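Long-range contacts in trehalose monomycolate exporter MmpL3 (Mycobacterium tuberculosis, PDB 7NVH), which exports trehalose monomycolate, the mycolic acid carrier for the mycobacterial cell envelope, as an RND-type membrane transporter: residues Asn450-His461 against Ser507-Leu515; Asp471-Phe482 against Lys524-Pro534. All coordinates share one frame; numbering follows the deposited sequence.

Contact 1 (Asn450-His461 against Ser507-Leu515); sequences NPLTLVIQTSNH and SVRVLQNGL. With AV0 (Lauryl Maltose Neopentyl Glycol), chain B.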
loop_
_atom_site.group_PDB
_atom_site.type_symbol
_atom_site.label_atom_id
_atom_site.label_comp_id
_atom_site.label_asym_id
_atom_site.label_seq_id
_atom_site.Cartn_x
_atom_site.Cartn_y
_atom_site.Cartn_z
ATOM N N ASN A 450 24.749 -6.989 8.182
ATOM C CA ASN A 450 23.369 -7.457 8.212
ATOM C C ASN A 450 23.384 -8.829 8.874
ATOM O O ASN A 450 23.201 -9.857 8.205
ATOM C CB ASN A 450 22.773 -7.514 6.809
ATOM C CG ASN A 450 21.273 -7.606 6.824
ATOM O OD1 ASN A 450 20.658 -7.602 7.885
ATOM N ND2 ASN A 450 20.668 -7.691 5.646
ATOM N N PRO A 451 23.600 -8.884 10.184
ATOM C CA PRO A 451 23.892 -10.157 10.842
ATOM C C PRO A 451 22.646 -10.914 11.276
ATOM O O PRO A 451 21.544 -10.370 11.369
ATOM C CB PRO A 451 24.707 -9.719 12.064
ATOM C CG PRO A 451 24.107 -8.409 12.423
ATOM C CD PRO A 451 23.686 -7.755 11.127
ATOM N N LEU A 452 22.851 -12.201 11.537
ATOM C CA LEU A 452 21.864 -13.050 12.185
ATOM C C LEU A 452 22.266 -13.216 13.641
ATOM O O LEU A 452 23.427 -13.511 13.934
ATOM C CB LEU A 452 21.774 -14.415 11.504
ATOM C CG LEU A 452 21.034 -14.494 10.170
ATOM C CD1 LEU A 452 21.111 -15.900 9.614
ATOM C CD2 LEU A 452 19.590 -14.066 10.340
ATOM N N THR A 453 21.314 -13.027 14.548
ATOM C CA THR A 453 21.596 -12.982 15.975
ATOM C C THR A 453 20.960 -14.171 16.681
ATOM O O THR A 453 19.760 -14.417 16.533
ATOM C CB THR A 453 21.085 -11.680 16.589
ATOM O OG1 THR A 453 19.675 -11.781 16.811
ATOM C CG2 THR A 453 21.360 -10.514 15.660
ATOM N N LEU A 454 21.768 -14.898 17.448
ATOM C CA LEU A 454 21.286 -15.963 18.317
ATOM C C LEU A 454 21.145 -15.400 19.722
ATOM O O LEU A 454 22.124 -14.911 20.293
ATOM C CB LEU A 454 22.242 -17.153 18.324
ATOM C CG LEU A 454 22.725 -17.716 16.992
ATOM C CD1 LEU A 454 23.927 -18.611 17.223
ATOM C CD2 LEU A 454 21.615 -18.482 16.304
ATOM N N VAL A 455 19.946 -15.484 20.281
ATOM C CA VAL A 455 19.653 -14.935 21.599
ATOM C C VAL A 455 19.584 -16.092 22.586
ATOM O O VAL A 455 18.593 -16.824 22.635
ATOM C CB VAL A 455 18.355 -14.124 21.595
ATOM C CG1 VAL A 455 18.154 -13.450 22.932
ATOM C CG2 VAL A 455 18.395 -13.094 20.491
ATOM N N ILE A 456 20.635 -16.246 23.381
ATOM C CA ILE A 456 20.737 -17.297 24.384
ATOM C C ILE A 456 20.070 -16.799 25.655
ATOM O O ILE A 456 20.337 -15.677 26.101
ATOM C CB ILE A 456 22.207 -17.667 24.635
ATOM C CG1 ILE A 456 22.834 -18.226 23.360
ATOM C CG2 ILE A 456 22.331 -18.657 25.773
ATOM C CD1 ILE A 456 24.336 -18.138 23.339
ATOM N N GLN A 457 19.202 -17.622 26.243
ATOM C CA GLN A 457 18.339 -17.169 27.326
ATOM C C GLN A 457 17.948 -18.342 28.208
ATOM O O GLN A 457 17.169 -19.199 27.786
ATOM C CB GLN A 457 17.090 -16.495 26.758
ATOM C CG GLN A 457 16.176 -15.884 27.786
ATOM C CD GLN A 457 15.003 -15.189 27.143
ATOM O OE1 GLN A 457 14.853 -15.209 25.923
ATOM N NE2 GLN A 457 14.164 -14.564 27.957
ATOM N N THR A 458 18.474 -18.375 29.429
ATOM C CA THR A 458 18.095 -19.415 30.375
ATOM C C THR A 458 16.629 -19.286 30.755
ATOM O O THR A 458 16.105 -18.180 30.914
ATOM C CB THR A 458 18.950 -19.342 31.637
ATOM O OG1 THR A 458 19.072 -17.978 32.052
ATOM C CG2 THR A 458 20.325 -19.917 31.388
ATOM N N SER A 459 15.963 -20.430 30.909
ATOM C CA SER A 459 14.573 -20.433 31.346
ATOM C C SER A 459 14.432 -20.149 32.837
ATOM O O SER A 459 13.333 -19.818 33.291
ATOM C CB SER A 459 13.927 -21.773 31.001
ATOM O OG SER A 459 14.597 -22.839 31.649
ATOM N N ASN A 460 15.516 -20.273 33.604
ATOM C CA ASN A 460 15.481 -19.999 35.034
ATOM C C ASN A 460 15.572 -18.506 35.328
ATOM O O ASN A 460 15.194 -18.076 36.422
ATOM C CB ASN A 460 16.638 -20.739 35.715
ATOM C CG ASN A 460 16.574 -20.699 37.236
ATOM O OD1 ASN A 460 15.684 -20.101 37.831
ATOM N ND2 ASN A 460 17.546 -21.338 37.872
ATOM N N HIS A 461 16.025 -17.707 34.359
ATOM C CA HIS A 461 16.418 -16.316 34.581
ATOM C C HIS A 461 17.589 -16.257 35.562
ATOM O O HIS A 461 17.544 -15.612 36.610
ATOM C CB HIS A 461 15.234 -15.467 35.052
ATOM C CG HIS A 461 13.968 -15.749 34.308
ATOM N ND1 HIS A 461 13.036 -16.665 34.745
ATOM C CD2 HIS A 461 13.484 -15.244 33.150
ATOM C CE1 HIS A 461 12.029 -16.709 33.891
ATOM N NE2 HIS A 461 12.276 -15.856 32.914
ATOM N N SER A 507 20.986 -13.013 32.314
ATOM C CA SER A 507 20.322 -14.218 31.842
ATOM C C SER A 507 20.065 -14.208 30.344
ATOM O O SER A 507 19.526 -15.186 29.820
ATOM C CB SER A 507 18.996 -14.415 32.577
ATOM O OG SER A 507 17.980 -13.610 32.011
ATOM N N VAL A 508 20.422 -13.137 29.642
ATOM C CA VAL A 508 20.271 -13.063 28.194
ATOM C C VAL A 508 21.600 -12.630 27.600
ATOM O O VAL A 508 22.136 -11.579 27.972
ATOM C CB VAL A 508 19.158 -12.094 27.772
ATOM C CG1 VAL A 508 18.903 -12.210 26.285
ATOM C CG2 VAL A 508 17.888 -12.368 28.549
ATOM N N ARG A 509 22.131 -13.432 26.682
ATOM C CA ARG A 509 23.304 -13.078 25.901
ATOM C C ARG A 509 23.010 -13.353 24.438
ATOM O O ARG A 509 22.355 -14.343 24.108
ATOM C CB ARG A 509 24.539 -13.862 26.345
ATOM C CG ARG A 509 24.785 -13.827 27.837
ATOM C CD ARG A 509 25.887 -12.850 28.185
ATOM N NE ARG A 509 27.211 -13.406 27.938
ATOM C CZ ARG A 509 27.869 -14.169 28.802
ATOM N NH1 ARG A 509 27.323 -14.475 29.969
ATOM N NH2 ARG A 509 29.072 -14.630 28.499
ATOM N N VAL A 510 23.486 -12.476 23.563
ATOM C CA VAL A 510 23.211 -12.573 22.136
ATOM C C VAL A 510 24.522 -12.541 21.362
ATOM O O VAL A 510 25.393 -11.708 21.634
ATOM C CB VAL A 510 22.246 -11.465 21.669
ATOM C CG1 VAL A 510 22.826 -10.104 21.913
ATOM C CG2 VAL A 510 21.931 -11.624 20.197
ATOM N N LEU A 511 24.673 -13.478 20.430
ATOM C CA LEU A 511 25.781 -13.541 19.491
ATOM C C LEU A 511 25.276 -13.150 18.110
ATOM O O LEU A 511 24.072 -13.110 17.863
ATOM C CB LEU A 511 26.386 -14.946 19.455
ATOM C CG LEU A 511 26.617 -15.644 20.794
ATOM C CD1 LEU A 511 27.183 -17.031 20.571
ATOM C CD2 LEU A 511 27.537 -14.832 21.677
ATOM N N GLN A 512 26.204 -12.862 17.197
ATOM C CA GLN A 512 25.782 -12.455 15.864
ATOM C C GLN A 512 26.907 -12.638 14.856
ATOM O O GLN A 512 28.074 -12.389 15.164
ATOM C CB GLN A 512 25.310 -10.997 15.859
ATOM C CG GLN A 512 26.313 -10.013 16.414
ATOM C CD GLN A 512 25.724 -8.634 16.601
ATOM O OE1 GLN A 512 24.530 -8.425 16.392
ATOM N NE2 GLN A 512 26.558 -7.681 16.990
ATOM N N ASN A 513 26.537 -13.089 13.658
ATOM C CA ASN A 513 27.379 -13.032 12.471
ATOM C C ASN A 513 26.530 -12.669 11.267
ATOM O O ASN A 513 25.346 -13.004 11.200
ATOM C CB ASN A 513 28.089 -14.352 12.153
ATOM C CG ASN A 513 29.514 -14.380 12.631
ATOM O OD1 ASN A 513 30.044 -13.376 13.104
ATOM N ND2 ASN A 513 30.167 -15.520 12.459
ATOM N N GLY A 514 27.150 -11.993 10.313
ATOM C CA GLY A 514 26.567 -11.878 8.998
ATOM C C GLY A 514 26.864 -13.110 8.173
ATOM O O GLY A 514 27.717 -13.927 8.509
ATOM N N LEU A 515 26.142 -13.248 7.069
ATOM C CA LEU A 515 26.300 -14.408 6.206
ATOM C C LEU A 515 26.578 -13.951 4.784
ATOM O O LEU A 515 25.920 -13.036 4.279
ATOM C CB LEU A 515 25.062 -15.317 6.255
ATOM C CG LEU A 515 23.749 -14.912 5.584
ATOM C CD1 LEU A 515 22.847 -16.120 5.463
ATOM C CD2 LEU A 515 23.050 -13.810 6.356
HETATM C C1 AV0 B . 13.355 -0.680 10.596
HETATM O O1 AV0 B . 13.498 -0.558 9.222
HETATM C C2 AV0 B . 11.891 -0.818 10.963
HETATM O O2 AV0 B . 11.194 0.349 10.528
HETATM C C3 AV0 B . 11.713 -0.971 12.442
HETATM O O3 AV0 B . 10.317 -1.304 12.685
HETATM C C4 AV0 B . 12.580 -2.021 13.050
HETATM O O4 AV0 B . 12.655 -1.802 14.505
HETATM C C5 AV0 B . 14.019 -2.024 12.529
HETATM O O5 AV0 B . 14.115 -1.867 11.056
HETATM C C6 AV0 B . 14.665 -3.316 12.909
HETATM O O6 AV0 B . 15.232 -3.901 11.764
HETATM C CAA AV0 B . 6.411 5.720 3.283
HETATM C CAB AV0 B . 25.847 2.325 8.525
HETATM O OAI AV0 B . 8.974 -3.531 13.609
HETATM O OAJ AV0 B . 24.488 -5.333 3.811
HETATM O OAL AV0 B . 16.472 -5.623 2.517
HETATM O OAN AV0 B . 20.917 -4.140 5.932
HETATM O OAP AV0 B . 19.658 -1.786 6.809
HETATM O OAQ AV0 B . 11.737 -5.925 16.685
HETATM O OAR AV0 B . 22.798 -7.573 1.919
HETATM O OAS AV0 B . 10.052 -2.871 17.706
HETATM O OAT AV0 B . 20.483 -7.434 0.203
HETATM O OAU AV0 B . 13.435 -3.582 16.528
HETATM O OAV AV0 B . 18.424 -5.867 1.251
HETATM C CAW AV0 B . 7.613 5.382 4.146
HETATM C CAX AV0 B . 24.881 2.761 7.378
HETATM C CAY AV0 B . 7.229 4.312 5.155
HETATM C CAZ AV0 B . 23.598 1.883 7.416
HETATM C CBA AV0 B . 8.497 3.733 5.785
HETATM C CBB AV0 B . 22.685 2.280 6.234
HETATM C CBC AV0 B . 9.460 3.284 4.670
HETATM C CBD AV0 B . 21.465 1.309 6.146
HETATM C CBE AV0 B . 10.572 2.369 5.277
HETATM C CBF AV0 B . 20.357 1.977 5.305
HETATM C CBG AV0 B . 11.319 3.138 6.450
HETATM C CBH AV0 B . 19.076 1.060 5.293
HETATM C CBI AV0 B . 11.899 2.085 7.468
HETATM C CBJ AV0 B . 17.814 1.948 5.503
HETATM C CBK AV0 B . 13.447 1.845 7.176
HETATM C CBL AV0 B . 16.537 1.042 5.594
HETATM C CBM AV0 B . 9.106 -4.012 14.927
HETATM C CBN AV0 B . 23.747 -4.858 2.714
HETATM C CBP AV0 B . 16.735 -5.581 3.901
HETATM C CBQ AV0 B . 13.680 0.357 6.683
HETATM C CBR AV0 B . 16.149 0.872 7.103
HETATM C CBS AV0 B . 14.880 -0.533 8.820
HETATM C CBT AV0 B . 15.458 -1.556 6.518
HETATM O OBV AV0 B . 16.836 -1.854 6.821
HETATM O OBX AV0 B . 16.778 -3.554 5.207
HETATM O OBY AV0 B . 11.473 -3.831 14.433
HETATM O OBZ AV0 B . 21.405 -4.229 2.778
HETATM O OCB AV0 B . 19.673 -5.450 3.744
HETATM C CCC AV0 B . 10.444 -4.664 15.095
HETATM C CCD AV0 B . 22.323 -5.374 2.797
HETATM C CCF AV0 B . 17.541 -4.346 4.226
HETATM C CCH AV0 B . 19.678 -3.632 5.325
HETATM C CCJ AV0 B . 17.558 -2.445 5.788
HETATM C CCL AV0 B . 18.904 -2.925 6.347
HETATM C CCM AV0 B . 15.034 -0.202 7.272
HETATM C CCN AV0 B . 10.730 -4.898 16.581
HETATM C CCO AV0 B . 22.082 -6.350 1.644
HETATM C CCQ AV0 B . 18.908 -4.777 4.761
HETATM C CCR AV0 B . 11.708 -2.584 15.177
HETATM C CCS AV0 B . 19.991 -4.651 2.667
HETATM C CCT AV0 B . 11.203 -3.709 17.333
HETATM C CCU AV0 B . 20.642 -6.681 1.455
HETATM C CCV AV0 B . 12.186 -2.878 16.591
HETATM C CCW AV0 B . 19.811 -5.479 1.396
#
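Leu454 and Leu511 pair through two unlike backbone hydrogen bonds: Leu511 N meets Leu454 O in the carbonyl plane at 2.9 Å, whereas Leu454 N approaches Leu511 O from above that plane, 37° out of it. They belong to six such bonds that tie Leu452, Leu454 and Ile456 to Asn513, Leu511 and Arg509 in antiparallel register. Ile456 N lies nearly in line with the carbonyl of Arg509, C=O...N 172°, although the N-H itself is bent, 145° at the hydrogen. Beyond them Thr458 N makes only a weak bond to Ser507 O.

Val455 lies among valines: its CG1 touches Val508 CG1 at 3.7 Å, and its CG2 touches Val510 CG2 at 3.8 Å. With CG2 of Val510 anti to the backbone N, that methyl also packs on Thr453 CB at 3.7 Å. Thr453 CG2 meets the amide oxygen of Gln512 at 3.9 Å, and the Gln457 chain runs alongside Val508 with its CG against CG2. Leucine and isoleucine dominate the other face, where Ile456 CD1 and Leu511 CD1 are 4.1 Å apart. Arg509 starts on that side, but its guanidinium leads away to a salt bridge with Glu495.

These are the two central strands of a four-stranded antiparallel sheet, flanked by 494-495 and 540-543. Helix 49-61 packs on the valine-bearing face and helix 466-476 on the leucine-bearing one. At the sheet's end Asn450 ND2 lies 3.1 Å from OCB, the oxygen linking two sugar rings of the lauryl maltose neopentyl glycol. The central backbone N-H and C=O groups are thus satisfied between the two strands and by the edge strands, buried Val, Leu and Ile side chains pack against helices, and Asn450 puts an amide at the detergent.

Contact 2 (Asp471-Phe482 against Lys524-Pro534); sequences DIRSKAMAIGGF and KLTELRAITPP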
loop_
_atom_site.group_PDB
_atom_site.type_symbol
_atom_site.label_atom_id
_atom_site.label_comp_id
_atom_site.label_asym_id
_atom_site.label_seq_id
_atom_site.Cartn_x
_atom_site.Cartn_y
_atom_site.Cartn_z
ATOM N N ASP A 471 29.050 -23.917 24.101
ATOM C CA ASP A 471 28.420 -25.065 23.454
ATOM C C ASP A 471 27.459 -24.627 22.356
ATOM O O ASP A 471 27.400 -25.247 21.287
ATOM C CB ASP A 471 27.699 -25.918 24.494
ATOM C CG ASP A 471 27.597 -27.368 24.084
ATOM O OD1 ASP A 471 28.223 -28.223 24.744
ATOM O OD2 ASP A 471 26.893 -27.654 23.096
ATOM N N ILE A 472 26.701 -23.555 22.597
ATOM C CA ILE A 472 25.796 -23.049 21.571
ATOM C C ILE A 472 26.583 -22.555 20.366
ATOM O O ILE A 472 26.188 -22.773 19.215
ATOM C CB ILE A 472 24.890 -21.950 22.148
ATOM C CG1 ILE A 472 23.770 -22.579 22.971
ATOM C CG2 ILE A 472 24.308 -21.096 21.039
ATOM C CD1 ILE A 472 22.846 -23.445 22.156
ATOM N N ARG A 473 27.707 -21.885 20.607
ATOM C CA ARG A 473 28.555 -21.434 19.513
ATOM C C ARG A 473 29.152 -22.612 18.759
ATOM O O ARG A 473 29.221 -22.595 17.526
ATOM C CB ARG A 473 29.656 -20.528 20.054
ATOM C CG ARG A 473 30.359 -19.702 19.003
ATOM C CD ARG A 473 31.587 -19.037 19.579
ATOM N NE ARG A 473 32.406 -18.427 18.541
ATOM C CZ ARG A 473 33.678 -18.090 18.701
ATOM N NH1 ARG A 473 34.281 -18.306 19.861
ATOM N NH2 ARG A 473 34.348 -17.538 17.701
ATOM N N SER A 474 29.584 -23.647 19.483
ATOM C CA SER A 474 30.156 -24.824 18.837
ATOM C C SER A 474 29.140 -25.494 17.926
ATOM O O SER A 474 29.475 -25.915 16.815
ATOM C CB SER A 474 30.656 -25.806 19.894
ATOM O OG SER A 474 31.579 -25.184 20.770
ATOM N N LYS A 475 27.892 -25.611 18.384
ATOM C CA LYS A 475 26.839 -26.106 17.504
ATOM C C LYS A 475 26.619 -25.163 16.329
ATOM O O LYS A 475 26.429 -25.608 15.193
ATOM C CB LYS A 475 25.542 -26.306 18.286
ATOM C CG LYS A 475 25.612 -27.440 19.288
ATOM C CD LYS A 475 24.286 -27.663 19.992
ATOM C CE LYS A 475 24.478 -28.494 21.246
ATOM N NZ LYS A 475 23.547 -29.647 21.301
ATOM N N ALA A 476 26.643 -23.854 16.581
ATOM C CA ALA A 476 26.460 -22.885 15.513
ATOM C C ALA A 476 27.695 -22.750 14.636
ATOM O O ALA A 476 27.580 -22.285 13.497
ATOM C CB ALA A 476 26.085 -21.523 16.095
ATOM N N MET A 477 28.868 -23.129 15.136
ATOM C CA MET A 477 30.072 -23.171 14.308
ATOM C C MET A 477 30.244 -24.547 13.676
ATOM O O MET A 477 31.294 -25.182 13.741
ATOM C CB MET A 477 31.293 -22.783 15.130
ATOM C CG MET A 477 31.543 -21.289 15.173
ATOM S SD MET A 477 33.296 -20.887 15.262
ATOM C CE MET A 477 33.775 -21.799 16.725
ATOM N N ALA A 478 29.158 -25.011 13.066
ATOM C CA ALA A 478 29.163 -26.188 12.210
ATOM C C ALA A 478 28.255 -25.964 11.012
ATOM O O ALA A 478 27.913 -26.930 10.319
ATOM C CB ALA A 478 28.731 -27.438 12.980
ATOM N N ILE A 479 27.845 -24.725 10.767
ATOM C CA ILE A 479 26.995 -24.354 9.646
ATOM C C ILE A 479 27.781 -23.373 8.790
ATOM O O ILE A 479 28.205 -22.318 9.278
ATOM C CB ILE A 479 25.673 -23.734 10.123
ATOM C CG1 ILE A 479 24.964 -24.682 11.086
ATOM C CG2 ILE A 479 24.780 -23.400 8.945
ATOM C CD1 ILE A 479 23.858 -24.030 11.873
ATOM N N GLY A 480 27.977 -23.715 7.520
ATOM C CA GLY A 480 28.754 -22.885 6.629
ATOM C C GLY A 480 28.003 -21.644 6.192
ATOM O O GLY A 480 26.886 -21.365 6.621
ATOM N N GLY A 481 28.654 -20.872 5.329
ATOM C CA GLY A 481 28.027 -19.702 4.752
ATOM C C GLY A 481 28.006 -18.469 5.623
ATOM O O GLY A 481 27.277 -17.524 5.306
ATOM N N PHE A 482 28.776 -18.440 6.705
ATOM C CA PHE A 482 28.819 -17.297 7.605
ATOM C C PHE A 482 30.149 -16.570 7.458
ATOM O O PHE A 482 31.190 -17.195 7.244
ATOM C CB PHE A 482 28.602 -17.730 9.055
ATOM C CG PHE A 482 27.178 -18.080 9.369
ATOM C CD1 PHE A 482 26.190 -17.117 9.313
ATOM C CD2 PHE A 482 26.826 -19.371 9.709
ATOM C CE1 PHE A 482 24.882 -17.431 9.593
ATOM C CE2 PHE A 482 25.517 -19.691 9.991
ATOM C CZ PHE A 482 24.544 -18.718 9.931
ATOM N N LYS A 524 19.568 -21.242 5.616
ATOM C CA LYS A 524 20.387 -21.381 6.812
ATOM C C LYS A 524 19.714 -20.863 8.073
ATOM O O LYS A 524 20.173 -21.184 9.174
ATOM C CB LYS A 524 21.725 -20.667 6.616
ATOM C CG LYS A 524 22.454 -21.146 5.380
ATOM C CD LYS A 524 23.940 -20.914 5.461
ATOM C CE LYS A 524 24.664 -21.859 4.522
ATOM N NZ LYS A 524 24.524 -23.273 4.963
ATOM N N LEU A 525 18.644 -20.078 7.946
ATOM C CA LEU A 525 17.840 -19.732 9.112
ATOM C C LEU A 525 17.196 -20.973 9.711
ATOM O O LEU A 525 17.119 -21.114 10.936
ATOM C CB LEU A 525 16.777 -18.708 8.725
ATOM C CG LEU A 525 15.801 -18.298 9.822
ATOM C CD1 LEU A 525 16.526 -17.531 10.905
ATOM C CD2 LEU A 525 14.670 -17.473 9.241
ATOM N N THR A 526 16.722 -21.884 8.859
ATOM C CA THR A 526 16.190 -23.150 9.343
ATOM C C THR A 526 17.289 -24.024 9.931
ATOM O O THR A 526 17.047 -24.761 10.893
ATOM C CB THR A 526 15.473 -23.881 8.210
ATOM O OG1 THR A 526 14.392 -23.073 7.730
ATOM C CG2 THR A 526 14.921 -25.211 8.690
ATOM N N GLU A 527 18.499 -23.957 9.371
ATOM C CA GLU A 527 19.615 -24.710 9.930
ATOM C C GLU A 527 19.990 -24.189 11.311
ATOM O O GLU A 527 20.383 -24.966 12.189
ATOM C CB GLU A 527 20.816 -24.644 8.988
ATOM C CG GLU A 527 20.638 -25.434 7.700
ATOM C CD GLU A 527 21.957 -25.862 7.087
ATOM O OE1 GLU A 527 22.837 -24.997 6.899
ATOM O OE2 GLU A 527 22.114 -27.065 6.790
ATOM N N LEU A 528 19.889 -22.874 11.517
ATOM C CA LEU A 528 20.149 -22.307 12.836
ATOM C C LEU A 528 19.027 -22.633 13.812
ATOM O O LEU A 528 19.285 -22.966 14.974
ATOM C CB LEU A 528 20.337 -20.795 12.732
ATOM C CG LEU A 528 21.724 -20.314 12.319
ATOM C CD1 LEU A 528 21.730 -18.805 12.173
ATOM C CD2 LEU A 528 22.757 -20.760 13.334
ATOM N N ARG A 529 17.784 -22.549 13.365
ATOM C CA ARG A 529 16.659 -22.801 14.256
ATOM C C ARG A 529 16.456 -24.265 14.554
ATOM O O ARG A 529 15.424 -24.611 15.136
ATOM C CB ARG A 529 15.383 -22.207 13.661
ATOM C CG ARG A 529 15.128 -20.776 14.078
ATOM C CD ARG A 529 13.867 -20.225 13.447
ATOM N NE ARG A 529 13.943 -18.779 13.282
ATOM C CZ ARG A 529 12.893 -17.994 13.076
ATOM N NH1 ARG A 529 11.677 -18.515 13.009
ATOM N NH2 ARG A 529 13.059 -16.688 12.937
ATOM N N ALA A 530 17.384 -25.142 14.176
ATOM C CA ALA A 530 17.304 -26.558 14.502
ATOM C C ALA A 530 18.347 -26.975 15.529
ATOM O O ALA A 530 18.506 -28.172 15.785
ATOM C CB ALA A 530 17.445 -27.404 13.237
ATOM N N ILE A 531 19.067 -26.016 16.112
ATOM C CA ILE A 531 20.041 -26.326 17.149
ATOM C C ILE A 531 19.324 -26.901 18.366
ATOM O O ILE A 531 18.190 -26.520 18.685
ATOM C CB ILE A 531 20.842 -25.063 17.515
ATOM C CG1 ILE A 531 21.677 -24.598 16.325
ATOM C CG2 ILE A 531 21.746 -25.309 18.706
ATOM C CD1 ILE A 531 22.296 -23.237 16.515
ATOM N N THR A 532 19.983 -27.836 19.049
ATOM C CA THR A 532 19.439 -28.386 20.280
ATOM C C THR A 532 20.145 -27.737 21.461
ATOM O O THR A 532 21.312 -28.061 21.722
ATOM C CB THR A 532 19.612 -29.902 20.321
ATOM O OG1 THR A 532 18.799 -30.501 19.305
ATOM C CG2 THR A 532 19.194 -30.452 21.674
ATOM N N PRO A 533 19.504 -26.820 22.182
ATOM C CA PRO A 533 20.190 -26.142 23.275
ATOM C C PRO A 533 20.556 -27.122 24.369
ATOM O O PRO A 533 19.850 -28.124 24.594
ATOM C CB PRO A 533 19.157 -25.115 23.752
ATOM C CG PRO A 533 18.311 -24.876 22.545
ATOM C CD PRO A 533 18.188 -26.221 21.911
ATOM N N PRO A 534 21.665 -26.883 25.074
ATOM C CA PRO A 534 22.259 -27.940 25.906
ATOM C C PRO A 534 21.384 -28.483 27.027
ATOM O O PRO A 534 21.043 -29.668 27.011
ATOM C CB PRO A 534 23.511 -27.267 26.485
ATOM C CG PRO A 534 23.774 -26.093 25.614
ATOM C CD PRO A 534 22.464 -25.648 25.072
#
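Ile479 and Leu528 meet methyl to methyl, CD1 against CD2 at 3.7 Å, while the other branch of Leu528, CD1, reaches Phe482 CZ at 3.6 Å. One leucine therefore bridges two hydrophobic residues of 471-482. Farther along, Ile472 CD1 rests on Pro534 CD at 3.7 Å, the two side chains crossing at about a right angle, and it also touches Ile531 and Pro533. Ile531 places CG2 on Lys475 CD and CD1 beside Ala476 CB.

The polar tie across the contact comes from Lys475. Its aliphatic chain passes over Ile531, and a bend at the end of the chain (chi4 -129°) brings NZ to Thr532 O, 2.8 Å away and in the carbonyl plane. At the opposite end Lys524 lays its CE 3.1 Å from Gly480 O, but its ammonium group turns to Glu527 instead, NZ to OE1 3.1 Å. That salt bridge lies within one helix; Glu527 OE1 is approached on the syn side, 28° out of the carboxylate plane. Ile479 slides past both charged chains in the opposite direction, its CG2 lying near the bridge.

Helix 466-476 ends before Met477, the centre of an inverse gamma turn; two residues on, Ile479 points toward the second segment. A type I turn from Leu528 to Ile531 follows helix 521-528 and leads into an extended run through Thr532 and Pro533, ending at Pro534. Outside this shell, Trp493 meets the Phe482 ring edge-to-face, and Arg529 forms a salt bridge with Asp550. Strand 451-457 lies against both segments, with Leu454 touching Ala476 and Leu528, and Ile456 touching Ile472; helix 544-556 packs against Leu525.

Overall arrangement
Contact 1 and contact 2 interlock along the chain: strand 451-457 leads to helix 466-476 and strand 508-514 to helix 521-528, so both pairings join the same two strand-helix units. This is consistent with the periplasmic domain of an MmpL transporter. Their centres are 12 Å apart. Contact 2 forms a layer over the leucine-bearing face of the sheet: Ile456 CD1 meets Ile472 CG2 at 3.7 Å, and Ala476 and Leu528 pack on Leu454. At the end of strand 508-514 a separate junction brings Leu515 CB within 3.7 Å of Phe482 CD1. Contact 1 reaches the bound detergent directly through Asn450, whereas the Phe482 side chain is about 13 Å from it.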